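Local coordinates for protein MdcA (Pseudomonas aeruginosa, PDB 5VIT) that probably transfers the acyl carrier protein from acetate to malonate, acting as the alpha subunit of the malonate decarboxylase complex, at residues 132-137 with 343-348; 192-195 with 199-202; 323-328 with 542-547; 460-465 with 469-474. One frame throughout, in Å; residues are numbered along the deposited sequence.

Interaction 1 (132-137 with 343-348); sequences HTYIEL and FCQLAG
The junction between two alpha/beta halves of the chain lies here, where I135 and Y134 meet Q345 and L346. Helix 134-140 follows edge strand 127-131 of the eight-stranded parallel sheet, and helix 341-350 leads into strand 354-357 of the larger mixed sheet. The apolar part rests on I135, whose chain runs out straight beyond CB (chi2 -177°) and lays CD1 against the backbone of the facing helix, 3.5 Å from L346 N. The same methyl lies 3.9 Å from L346 CB, while I135 CB lies 4.0 Å from Q345 CB. Q345 bends at its second torsion (chi2 -76°), which turns its amide back toward the start of the other helix. There NE2 comes to 3.6 Å from Y134 CD1, at the ring edge and near its plane, with amide and ring planes 62° apart. That same NE2 donates to a bound malonate ion, probably from the crystallisation liquor, which may mark a pocket beside the contact. No direct hydrogen bond joins the two segments; one water bridges them instead. It accepts from I135 N and donates to T133 OG1, which also bonds G380 O, so the first turn of helix 134-140 holds the water in place. Its link to Q345 is weak, from the water to OE1 at 2.8 Å.

Interaction 2 (192-195 with 199-202); sequences RIVD and DLPR
V194, on strand 192-194, is met by D199 and L200 where the chain folds back on itself. The strand is an outer member of a small three-stranded mixed sheet and pairs in parallel with strand 156-158; the returning segment 199-202 is irregular and makes no backbone hydrogen bond to it. The reversal is therefore closed by side chains. V194 points at the returning chain and divides its two methyls between the neighbours. CG1, lying beside its own backbone N (chi1 -68°), touches D199 CB at 4.0 Å. D199 contributes its aliphatic carbon here, the two side chains slanting across each other, and its carboxylate does not reach R192, OD2 lying 6.5 Å from R192 NH1. The other methyl, V194 CG2, faces the next residue and comes within 4.2 Å of L200 N. L200 starts out across the contact rather than into it, but its tip swings back. Both V194 and L200 also lie on V156 of the adjoining strand, so this buried apolar patch joins the loop to the sheet edge. Its link between the two segments is loose, L200 CD1 standing 4.3 Å from V194 CG2.

Interaction 3 (323-328 with 542-547); sequences AQRPDV and GGLYQP
L544 reaches across the surface to Q324 and R325, and its side chain carries the whole contact. CB points toward the facing loop, and CG continues beside the backbone N (chi1 -71°); neither carbon comes close to that loop. With the second torsion fully extended, chi2 179°, CD1 becomes the leading atom. The side chains of L544 and Q324 cross at about a right angle, L544 CD1 lying 3.4 Å from Q324 CG and 3.6 Å from Q324 CB, a tight touch for carbon on carbon. CD1 also lies 4.0 Å from R325 NH1, set obliquely to the guanidinium. L544 CD2 is further off, 4.3 Å from Q324 CG. R325 bends at chi2 and folds back over its own segment; NH1 donates to Q324 O at 3.2 Å, from above the carbonyl plane and well off straight, and Q324 CB lies at the guanidinium edge. Its stronger partner is E302, which takes a salt bridge from NH2. This is plain surface packing between two loops. One follows helix 319-323 and has a backbone hydrogen bond between V328 and V309 of edge strand 308-310; the other leaves helix 534-540 by a Schellman motif at G542, and its Q546 makes a backbone hydrogen bond with G317, shortly before helix 319-323.

Interaction 4 (460-465 with 469-474); sequences THVLTE and AYLYKA
A469 O is gripped by three groups: V462 N donates to it at 3.0 Å, in the carbonyl plane, L471 N adds a weak bond, and H461 makes a CA-H...O contact. In this last, H461 CA lies 3.4 Å from A469 O. The return bond, A469 N to V462 O, is shorter at 2.8 Å and also in plane. Together they make V462 and A469 an antiparallel hydrogen-bonded pair. Further along, T460 O accepts from Y472 N, tilted 26° from the carbonyl plane. The arrangement is a beta hairpin of strands 461-464 and 467-469 in the larger mixed sheet, and its second arm breaks off in an inverse gamma turn centred on Y470, passing into the 3-10 turn 471-473. On one face V462 CG2 packs against L471 CD1 at 3.7 Å. On the other side three rings gather. H461 and Y470 meet rim to rim, with CD2 3.4 Å from CD2 and planes 72° apart. Y472 CG, set between its backbone N and carbonyl carbon (chi1 75°), lays the ring alongside H461, Y472 CE1 to H461 NE2 4.0 Å. The imidazole is fixed at both nitrogens, NE2 bonding to H252 NE2 and ND1 pairing with T460 OG1, which also takes V417 N. Y470 OH bonds to G247 O, while its ring makes a cation-pi contact with R251. T460 O lies at the Y472 ring edge, 3.7 Å from CD1.

How the interactions relate
The four contacts do not touch one another. Interaction 1 is the most central, its centre about 9 Å from that of the chain, and the only one of the four beside the bound malonate ion. Interactions 2 and 4 lie on opposite sides of the chain's centre, their own centres about 51 Å apart, one on the small three-stranded sheet and the other in the larger mixed sheet of the second half. Interaction 1 sits between them, about 30 Å from interaction 2 and 25 Å from interaction 4, centre to centre. Interaction 3 approaches interaction 2 most closely, nearest atoms about 9 Å apart; its segments alternate along the chain with those of interaction 1.

Interaction 1 (132-137 with 343-348)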
# COMPACT_ATOMS: atom_id res chain seq x y z
N HIS A 132 -3.22 13.94 -31.51
CA HIS A 132 -4.37 13.04 -31.38
C HIS A 132 -3.96 11.71 -30.76
O HIS A 132 -2.78 11.43 -30.58
CB HIS A 132 -5.00 12.72 -32.75
CG HIS A 132 -5.45 13.91 -33.53
ND1 HIS A 132 -4.58 14.86 -34.03
CD2 HIS A 132 -6.68 14.29 -33.95
CE1 HIS A 132 -5.25 15.78 -34.69
NE2 HIS A 132 -6.53 15.45 -34.67
N THR A 133 -4.96 10.87 -30.47
CA THR A 133 -4.73 9.44 -30.32
C THR A 133 -5.14 8.79 -31.65
O THR A 133 -6.00 9.33 -32.36
CB THR A 133 -5.48 8.83 -29.09
OG1 THR A 133 -5.13 7.46 -28.95
CG2 THR A 133 -6.99 8.95 -29.22
N TYR A 134 -4.49 7.68 -32.02
CA TYR A 134 -4.62 7.10 -33.36
C TYR A 134 -6.06 7.04 -33.88
O TYR A 134 -6.37 7.58 -34.95
CB TYR A 134 -4.03 5.67 -33.39
CG TYR A 134 -2.59 5.58 -32.91
CD1 TYR A 134 -2.25 4.88 -31.75
CD2 TYR A 134 -1.57 6.22 -33.60
CE1 TYR A 134 -0.92 4.82 -31.30
CE2 TYR A 134 -0.25 6.17 -33.17
CZ TYR A 134 0.06 5.46 -32.03
OH TYR A 134 1.37 5.43 -31.62
N ILE A 135 -6.93 6.38 -33.13
CA ILE A 135 -8.26 6.08 -33.63
C ILE A 135 -9.09 7.37 -33.71
O ILE A 135 -10.00 7.49 -34.52
CB ILE A 135 -8.91 4.97 -32.76
CG1 ILE A 135 -9.82 4.08 -33.61
CG2 ILE A 135 -9.63 5.51 -31.54
CD1 ILE A 135 -10.54 3.01 -32.79
N GLU A 136 -8.74 8.36 -32.89
CA GLU A 136 -9.34 9.68 -33.00
C GLU A 136 -8.96 10.31 -34.35
O GLU A 136 -9.79 10.91 -35.04
CB GLU A 136 -8.89 10.56 -31.83
CG GLU A 136 -9.29 12.00 -31.95
CD GLU A 136 -8.66 12.87 -30.89
OE1 GLU A 136 -9.23 13.93 -30.56
OE2 GLU A 136 -7.58 12.48 -30.38
N LEU A 137 -7.70 10.14 -34.73
CA LEU A 137 -7.21 10.65 -36.01
C LEU A 137 -7.91 9.98 -37.19
O LEU A 137 -8.35 10.66 -38.12
CB LEU A 137 -5.68 10.48 -36.12
CG LEU A 137 -4.98 11.21 -37.28
CD1 LEU A 137 -5.22 12.72 -37.22
CD2 LEU A 137 -3.47 10.93 -37.27
N PHE A 343 -9.03 -1.53 -35.43
CA PHE A 343 -9.92 -2.48 -34.78
C PHE A 343 -9.38 -2.79 -33.38
O PHE A 343 -10.14 -2.90 -32.42
CB PHE A 343 -10.07 -3.75 -35.62
CG PHE A 343 -11.42 -4.46 -35.45
CD1 PHE A 343 -12.16 -4.87 -36.56
CD2 PHE A 343 -11.93 -4.72 -34.19
CE1 PHE A 343 -13.38 -5.53 -36.41
CE2 PHE A 343 -13.15 -5.36 -34.04
CZ PHE A 343 -13.88 -5.77 -35.15
N CYS A 344 -8.07 -2.92 -33.27
CA CYS A 344 -7.45 -3.26 -31.99
C CYS A 344 -7.60 -2.10 -30.99
O CYS A 344 -7.88 -2.32 -29.81
CB CYS A 344 -5.97 -3.62 -32.18
SG CYS A 344 -5.26 -4.59 -30.81
N GLN A 345 -7.43 -0.88 -31.46
CA GLN A 345 -7.62 0.29 -30.61
C GLN A 345 -9.08 0.36 -30.12
O GLN A 345 -9.35 0.64 -28.95
CB GLN A 345 -7.24 1.56 -31.38
CG GLN A 345 -5.73 1.75 -31.55
CD GLN A 345 -5.05 2.22 -30.27
OE1 GLN A 345 -5.70 2.80 -29.39
NE2 GLN A 345 -3.75 1.98 -30.17
N LEU A 346 -10.02 0.09 -31.02
CA LEU A 346 -11.41 0.02 -30.62
C LEU A 346 -11.60 -1.01 -29.51
O LEU A 346 -12.32 -0.78 -28.54
CB LEU A 346 -12.28 -0.34 -31.83
CG LEU A 346 -13.74 -0.50 -31.42
CD1 LEU A 346 -14.33 0.90 -31.16
CD2 LEU A 346 -14.56 -1.30 -32.45
N ALA A 347 -10.95 -2.16 -29.65
CA ALA A 347 -11.11 -3.23 -28.68
C ALA A 347 -10.46 -2.82 -27.37
O ALA A 347 -11.02 -3.07 -26.28
CB ALA A 347 -10.52 -4.52 -29.20
N GLY A 348 -9.30 -2.17 -27.47
CA GLY A 348 -8.58 -1.65 -26.30
C GLY A 348 -9.41 -0.65 -25.50
O GLY A 348 -9.33 -0.60 -24.26
O HOH W 1 -6.04 5.34 -30.54

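Interaction 2 (192-195 with 199-202)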
# COMPACT_ATOMS: atom_id res chain seq x y z
N ARG A 192 7.16 -6.05 -53.86
CA ARG A 192 7.19 -6.69 -55.17
C ARG A 192 5.79 -6.82 -55.78
O ARG A 192 4.79 -7.03 -55.08
CB ARG A 192 7.85 -8.07 -55.10
CG ARG A 192 7.07 -9.07 -54.30
CD ARG A 192 7.87 -10.33 -53.99
NE ARG A 192 7.19 -11.12 -52.96
CZ ARG A 192 6.35 -12.11 -53.21
NH1 ARG A 192 6.09 -12.46 -54.47
NH2 ARG A 192 5.77 -12.77 -52.21
N ILE A 193 5.76 -6.68 -57.10
CA ILE A 193 4.53 -6.81 -57.87
C ILE A 193 4.56 -8.17 -58.56
O ILE A 193 5.52 -8.48 -59.27
CB ILE A 193 4.39 -5.66 -58.89
CG1 ILE A 193 4.49 -4.31 -58.17
CG2 ILE A 193 3.08 -5.77 -59.65
CD1 ILE A 193 4.68 -3.10 -59.08
N VAL A 194 3.54 -8.99 -58.32
CA VAL A 194 3.46 -10.32 -58.92
C VAL A 194 2.66 -10.26 -60.22
O VAL A 194 1.69 -9.52 -60.32
CB VAL A 194 2.80 -11.36 -57.96
CG1 VAL A 194 3.70 -11.63 -56.78
CG2 VAL A 194 1.41 -10.89 -57.49
N ASP A 195 3.09 -11.04 -61.21
CA ASP A 195 2.40 -11.04 -62.50
C ASP A 195 1.16 -11.93 -62.43
O ASP A 195 0.11 -11.59 -62.97
CB ASP A 195 3.33 -11.50 -63.61
CG ASP A 195 4.36 -10.44 -63.98
OD1 ASP A 195 3.98 -9.26 -64.10
OD2 ASP A 195 5.55 -10.79 -64.13
N ASP A 199 -0.57 -15.42 -57.02
CA ASP A 199 0.59 -15.45 -56.12
C ASP A 199 0.49 -14.43 -54.98
O ASP A 199 1.37 -14.37 -54.11
CB ASP A 199 1.88 -15.22 -56.91
CG ASP A 199 2.19 -16.35 -57.88
OD1 ASP A 199 1.66 -17.47 -57.69
OD2 ASP A 199 2.97 -16.12 -58.82
N LEU A 200 -0.57 -13.63 -55.00
CA LEU A 200 -0.88 -12.74 -53.89
C LEU A 200 -1.36 -13.58 -52.72
O LEU A 200 -2.36 -14.27 -52.83
CB LEU A 200 -1.95 -11.72 -54.29
CG LEU A 200 -1.88 -10.43 -53.48
CD1 LEU A 200 -0.80 -9.56 -54.04
CD2 LEU A 200 -3.23 -9.71 -53.49
N PRO A 201 -0.63 -13.53 -51.59
CA PRO A 201 -0.93 -14.46 -50.50
C PRO A 201 -2.31 -14.21 -49.88
O PRO A 201 -2.95 -15.16 -49.45
CB PRO A 201 0.20 -14.23 -49.49
CG PRO A 201 0.88 -13.01 -49.90
CD PRO A 201 0.58 -12.72 -51.33
N ARG A 202 -2.77 -12.97 -49.89
CA ARG A 202 -4.10 -12.61 -49.40
C ARG A 202 -4.41 -11.21 -49.91
O ARG A 202 -3.49 -10.44 -50.22
CB ARG A 202 -4.14 -12.69 -47.87
CG ARG A 202 -5.35 -12.09 -47.18
CD ARG A 202 -4.95 -11.34 -45.89
NE ARG A 202 -4.20 -12.19 -44.99
CZ ARG A 202 -3.51 -11.78 -43.92
NH1 ARG A 202 -3.46 -10.50 -43.57
NH2 ARG A 202 -2.85 -12.68 -43.20

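Interaction 3 (323-328 with 542-547)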
# COMPACT_ATOMS: atom_id res chain seq x y z
N ALA A 323 2.76 -17.15 -36.88
CA ALA A 323 2.20 -18.09 -37.85
C ALA A 323 2.12 -19.52 -37.29
O ALA A 323 1.36 -20.34 -37.80
CB ALA A 323 3.02 -18.07 -39.13
N GLN A 324 2.88 -19.79 -36.24
CA GLN A 324 2.83 -21.08 -35.57
C GLN A 324 1.98 -21.04 -34.31
O GLN A 324 1.90 -22.04 -33.58
CB GLN A 324 4.24 -21.53 -35.23
CG GLN A 324 5.15 -21.53 -36.42
CD GLN A 324 4.98 -22.77 -37.26
OE1 GLN A 324 5.19 -23.89 -36.78
NE2 GLN A 324 4.61 -22.58 -38.52
N ARG A 325 1.33 -19.91 -34.07
CA ARG A 325 0.41 -19.82 -32.93
C ARG A 325 -1.01 -19.36 -33.35
O ARG A 325 -1.54 -18.40 -32.77
CB ARG A 325 0.97 -18.85 -31.88
CG ARG A 325 1.67 -19.50 -30.69
CD ARG A 325 2.77 -20.33 -31.19
NE ARG A 325 3.55 -21.05 -30.19
CZ ARG A 325 4.44 -21.97 -30.55
NH1 ARG A 325 4.58 -22.24 -31.84
NH2 ARG A 325 5.17 -22.63 -29.66
N PRO A 326 -1.62 -20.04 -34.33
CA PRO A 326 -2.92 -19.55 -34.82
C PRO A 326 -4.06 -19.66 -33.80
O PRO A 326 -5.03 -18.92 -33.94
CB PRO A 326 -3.19 -20.44 -36.05
CG PRO A 326 -2.45 -21.70 -35.78
CD PRO A 326 -1.20 -21.27 -35.04
N ASP A 327 -3.96 -20.53 -32.79
CA ASP A 327 -5.00 -20.57 -31.76
C ASP A 327 -4.99 -19.29 -30.94
O ASP A 327 -5.99 -18.93 -30.34
CB ASP A 327 -4.83 -21.77 -30.81
CG ASP A 327 -5.24 -23.09 -31.45
OD1 ASP A 327 -5.71 -23.07 -32.60
OD2 ASP A 327 -5.10 -24.14 -30.79
N VAL A 328 -3.84 -18.61 -30.90
CA VAL A 328 -3.71 -17.42 -30.07
C VAL A 328 -3.91 -16.13 -30.90
O VAL A 328 -4.65 -15.22 -30.50
CB VAL A 328 -2.34 -17.40 -29.35
CG1 VAL A 328 -1.99 -16.02 -28.84
CG2 VAL A 328 -2.33 -18.43 -28.21
N GLY A 542 11.35 -21.34 -29.41
CA GLY A 542 11.77 -22.52 -30.15
C GLY A 542 12.47 -22.13 -31.43
O GLY A 542 12.40 -22.84 -32.44
N GLY A 543 13.15 -20.99 -31.39
CA GLY A 543 13.87 -20.49 -32.55
C GLY A 543 13.03 -19.72 -33.56
O GLY A 543 13.57 -19.21 -34.54
N LEU A 544 11.72 -19.61 -33.34
CA LEU A 544 10.86 -18.95 -34.33
C LEU A 544 11.03 -17.44 -34.37
O LEU A 544 10.97 -16.84 -35.44
CB LEU A 544 9.40 -19.29 -34.06
CG LEU A 544 9.03 -20.72 -34.40
CD1 LEU A 544 7.59 -20.99 -34.08
CD2 LEU A 544 9.33 -20.99 -35.86
N TYR A 545 11.25 -16.82 -33.22
CA TYR A 545 11.47 -15.37 -33.17
C TYR A 545 12.82 -15.02 -33.80
O TYR A 545 13.85 -15.56 -33.44
CB TYR A 545 11.39 -14.85 -31.72
CG TYR A 545 11.77 -13.39 -31.55
CD1 TYR A 545 11.39 -12.42 -32.48
CD2 TYR A 545 12.49 -12.97 -30.42
CE1 TYR A 545 11.74 -11.08 -32.31
CE2 TYR A 545 12.84 -11.64 -30.24
CZ TYR A 545 12.46 -10.70 -31.19
OH TYR A 545 12.81 -9.38 -30.99
N GLN A 546 12.78 -14.09 -34.75
CA GLN A 546 13.96 -13.63 -35.46
C GLN A 546 14.24 -12.19 -35.10
O GLN A 546 13.72 -11.29 -35.75
CB GLN A 546 13.75 -13.72 -36.98
CG GLN A 546 13.31 -15.07 -37.50
CD GLN A 546 14.45 -16.04 -37.63
OE1 GLN A 546 14.63 -16.94 -36.80
NE2 GLN A 546 15.25 -15.85 -38.68
N PRO A 547 15.06 -11.94 -34.07
CA PRO A 547 15.21 -10.53 -33.66
C PRO A 547 15.82 -9.66 -34.76
O PRO A 547 16.68 -10.13 -35.49
CB PRO A 547 16.14 -10.60 -32.44
CG PRO A 547 16.69 -11.97 -32.41
CD PRO A 547 15.79 -12.87 -33.20

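Interaction 4 (460-465 with 469-474)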
# COMPACT_ATOMS: atom_id res chain seq x y z
N THR A 460 -7.47 5.16 -12.18
CA THR A 460 -7.96 4.33 -11.07
C THR A 460 -6.83 3.86 -10.14
O THR A 460 -7.07 3.59 -8.95
CB THR A 460 -8.74 3.09 -11.59
OG1 THR A 460 -7.90 2.26 -12.41
CG2 THR A 460 -9.94 3.54 -12.42
N HIS A 461 -5.61 3.77 -10.67
CA HIS A 461 -4.49 3.24 -9.90
C HIS A 461 -3.22 3.97 -10.26
O HIS A 461 -2.85 4.05 -11.43
CB HIS A 461 -4.24 1.75 -10.16
CG HIS A 461 -5.35 0.84 -9.73
ND1 HIS A 461 -6.51 0.67 -10.46
CD2 HIS A 461 -5.46 0.00 -8.66
CE1 HIS A 461 -7.29 -0.20 -9.86
NE2 HIS A 461 -6.68 -0.62 -8.76
N VAL A 462 -2.52 4.49 -9.25
CA VAL A 462 -1.16 4.93 -9.48
C VAL A 462 -0.23 3.92 -8.84
O VAL A 462 -0.34 3.62 -7.65
CB VAL A 462 -0.89 6.34 -8.93
CG1 VAL A 462 0.63 6.62 -8.92
CG2 VAL A 462 -1.60 7.36 -9.78
N LEU A 463 0.65 3.35 -9.66
CA LEU A 463 1.54 2.31 -9.20
C LEU A 463 2.96 2.79 -9.35
O LEU A 463 3.38 3.22 -10.43
CB LEU A 463 1.30 1.01 -9.97
CG LEU A 463 2.39 -0.08 -9.94
CD1 LEU A 463 2.90 -0.41 -8.54
CD2 LEU A 463 1.87 -1.35 -10.65
N THR A 464 3.69 2.68 -8.25
CA THR A 464 5.02 3.25 -8.09
C THR A 464 5.91 2.21 -7.37
O THR A 464 5.38 1.28 -6.80
CB THR A 464 4.85 4.58 -7.31
OG1 THR A 464 4.84 5.71 -8.21
CG2 THR A 464 5.81 4.72 -6.27
N GLU A 465 7.24 2.34 -7.38
CA GLU A 465 8.06 1.43 -6.57
C GLU A 465 7.73 1.51 -5.05
O GLU A 465 8.07 0.60 -4.30
CB GLU A 465 9.57 1.69 -6.79
CG GLU A 465 10.20 2.84 -5.99
CD GLU A 465 10.01 4.22 -6.62
OE1 GLU A 465 9.21 4.36 -7.57
OE2 GLU A 465 10.66 5.18 -6.16
N ALA A 469 -1.55 3.55 -5.14
CA ALA A 469 -2.63 4.40 -4.68
C ALA A 469 -3.89 4.01 -5.43
O ALA A 469 -3.91 4.08 -6.67
CB ALA A 469 -2.31 5.87 -4.89
N TYR A 470 -4.93 3.59 -4.70
CA TYR A 470 -6.20 3.16 -5.30
C TYR A 470 -7.15 4.34 -5.51
O TYR A 470 -8.15 4.49 -4.79
CB TYR A 470 -6.88 2.10 -4.44
CG TYR A 470 -6.14 0.77 -4.39
CD1 TYR A 470 -5.25 0.49 -3.36
CD2 TYR A 470 -6.34 -0.20 -5.37
CE1 TYR A 470 -4.57 -0.71 -3.31
CE2 TYR A 470 -5.65 -1.41 -5.33
CZ TYR A 470 -4.78 -1.67 -4.30
OH TYR A 470 -4.09 -2.87 -4.23
N LEU A 471 -6.83 5.18 -6.49
CA LEU A 471 -7.51 6.45 -6.71
C LEU A 471 -9.00 6.30 -6.95
O LEU A 471 -9.78 7.22 -6.67
CB LEU A 471 -6.88 7.18 -7.91
CG LEU A 471 -5.37 7.51 -7.86
CD1 LEU A 471 -4.96 8.54 -8.94
CD2 LEU A 471 -4.95 7.99 -6.50
N TYR A 472 -9.43 5.15 -7.46
CA TYR A 472 -10.85 5.00 -7.77
C TYR A 472 -11.69 5.09 -6.52
O TYR A 472 -12.89 5.33 -6.59
CB TYR A 472 -11.11 3.70 -8.50
CG TYR A 472 -11.08 2.45 -7.64
CD1 TYR A 472 -9.90 1.77 -7.42
CD2 TYR A 472 -12.25 1.93 -7.09
CE1 TYR A 472 -9.87 0.62 -6.65
CE2 TYR A 472 -12.23 0.79 -6.32
CZ TYR A 472 -11.03 0.13 -6.11
OH TYR A 472 -10.99 -1.02 -5.35
N LYS A 473 -11.05 4.92 -5.36
CA LYS A 473 -11.73 5.01 -4.08
C LYS A 473 -11.84 6.45 -3.56
O LYS A 473 -12.61 6.73 -2.64
CB LYS A 473 -11.00 4.15 -3.03
CG LYS A 473 -11.02 2.64 -3.33
CD LYS A 473 -10.13 1.91 -2.33
CE LYS A 473 -10.38 0.42 -2.25
NZ LYS A 473 -9.27 -0.28 -1.49
N ALA A 474 -11.06 7.36 -4.14
CA ALA A 474 -11.09 8.77 -3.70
C ALA A 474 -12.47 9.42 -3.86
O ALA A 474 -13.08 9.37 -4.93
CB ALA A 474 -10.04 9.58 -4.48